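Local structure of phosphatase (Thermotoga maritima, 1NF2) at residues K169-K173 with I184-N188. The protein is a magnesium-binding member of the HAD family that probably acts as a phosphatase, with a distinctive substrate-binding domain. Sequence-based numbering, arbitrary orientation.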
# COMPACT_ATOMS: atom_id res chain seq x y z
N LYS A 169 -6.05 11.65 17.32
CA LYS A 169 -4.62 11.45 17.12
C LYS A 169 -4.06 10.30 17.97
O LYS A 169 -3.15 9.59 17.55
CB LYS A 169 -3.88 12.75 17.48
CG LYS A 169 -2.40 12.78 17.15
CD LYS A 169 -1.78 14.10 17.61
CE LYS A 169 -2.50 15.29 17.00
NZ LYS A 169 -1.98 16.59 17.50
N ASP A 170 -4.63 10.13 19.16
CA ASP A 170 -4.21 9.10 20.12
C ASP A 170 -4.48 7.64 19.77
O ASP A 170 -3.75 6.75 20.21
CB ASP A 170 -4.84 9.37 21.49
CG ASP A 170 -4.21 10.55 22.20
OD1 ASP A 170 -4.66 10.89 23.31
OD2 ASP A 170 -3.25 11.14 21.65
N VAL A 171 -5.53 7.37 19.01
CA VAL A 171 -5.87 6.00 18.69
C VAL A 171 -5.96 5.69 17.21
O VAL A 171 -6.33 4.58 16.82
CB VAL A 171 -7.20 5.62 19.35
CG1 VAL A 171 -7.08 5.75 20.86
CG2 VAL A 171 -8.30 6.54 18.83
N VAL A 172 -5.62 6.66 16.37
CA VAL A 172 -5.70 6.45 14.94
C VAL A 172 -4.81 7.47 14.22
O VAL A 172 -4.44 8.49 14.79
CB VAL A 172 -7.18 6.58 14.47
CG1 VAL A 172 -7.50 8.01 14.08
CG2 VAL A 172 -7.46 5.62 13.35
N LYS A 173 -4.44 7.16 12.98
CA LYS A 173 -3.61 8.04 12.17
C LYS A 173 -4.49 8.81 11.19
O LYS A 173 -5.29 8.22 10.47
CB LYS A 173 -2.58 7.22 11.39
CG LYS A 173 -1.80 7.99 10.32
CD LYS A 173 -0.47 8.51 10.83
CE LYS A 173 -0.63 9.53 11.95
NZ LYS A 173 0.68 10.06 12.41
N ILE A 184 -7.97 8.07 7.34
CA ILE A 184 -7.88 7.67 8.74
C ILE A 184 -7.50 6.20 8.69
O ILE A 184 -8.26 5.39 8.16
CB ILE A 184 -9.23 7.80 9.49
CG1 ILE A 184 -9.67 9.27 9.56
CG2 ILE A 184 -9.09 7.27 10.90
CD1 ILE A 184 -10.25 9.79 8.30
N VAL A 185 -6.35 5.86 9.25
CA VAL A 185 -5.88 4.48 9.24
C VAL A 185 -5.37 3.97 10.58
O VAL A 185 -5.10 4.76 11.50
CB VAL A 185 -4.74 4.31 8.20
CG1 VAL A 185 -5.27 4.65 6.80
CG2 VAL A 185 -3.56 5.21 8.57
N PRO A 186 -5.21 2.64 10.72
CA PRO A 186 -4.73 2.07 11.98
C PRO A 186 -3.46 2.78 12.41
O PRO A 186 -2.60 3.10 11.59
CB PRO A 186 -4.52 0.61 11.63
CG PRO A 186 -5.63 0.36 10.65
CD PRO A 186 -5.51 1.57 9.75
N LYS A 187 -3.36 3.04 13.71
CA LYS A 187 -2.24 3.73 14.28
C LYS A 187 -0.88 3.39 13.70
O LYS A 187 -0.55 3.81 12.58
CB LYS A 187 -2.21 3.51 15.79
CG LYS A 187 -1.39 4.54 16.54
CD LYS A 187 -1.91 5.94 16.28
CE LYS A 187 -1.68 6.83 17.49
NZ LYS A 187 -0.26 6.85 17.90
N ASN A 188 -0.08 2.62 14.43
CA ASN A 188 1.27 2.28 13.98
C ASN A 188 1.45 1.07 13.06
O ASN A 188 1.95 0.03 13.46
CB ASN A 188 2.22 2.18 15.19
CG ASN A 188 1.62 1.40 16.35
OD1 ASN A 188 2.23 1.31 17.41
ND2 ASN A 188 0.43 0.84 16.15
O HOH W 1 -1.20 6.02 20.37
O HOH W 2 -5.41 2.15 15.29
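Lys173 and Val185 form an antiparallel hydrogen-bonded pair in which both amides and both carbonyls are used: Lys173 N donates to Val185 O at 2.9 Å, and Val185 N donates to Lys173 O at 2.9 Å, each nearly straight. Lys173 O also receives a CA-H...O contact from Ile184 CA at 3.2 Å. On one face of the pair Lys173 CB packs against Val185 CG2 at 3.6 Å; on the other, Val172 CG2 meets Ile184 CG2 at 3.4 Å. Beyond this pair, toward Lys187, direct bonding stops. Val171 O and Lys187 N, where the next direct bond of the ladder would fall, stand 4.6 Å apart, and a water fills the gap: it donates to Val171 O (3.0 Å) and accepts from Lys187 N (2.7 Å). The segments are the open end of a beta hairpin, strands 172-178 and 181-186, at the edge of the six-stranded mixed sheet that lies apart from the magnesium-bearing sheet of this HAD-family protein. Strand 172-178 is outermost, while 181-186 is bonded on its far side to strand 147-151 through the backbones of Ile184 and Leu148. Ile184 and Val171 also reach helix 85-95, touching Ile91 and Val87, and Val172 and Pro186 both lean on Ile83. Where the chain leaves helix 154-168, the Lys187 side chain lies along the turn: its CE comes within 3.1 Å of Lys169 O and 3.4 Å of Asp170 O, and its NZ donates to a second water (2.8 Å), which in turn donates to Asp170 O (2.7 Å).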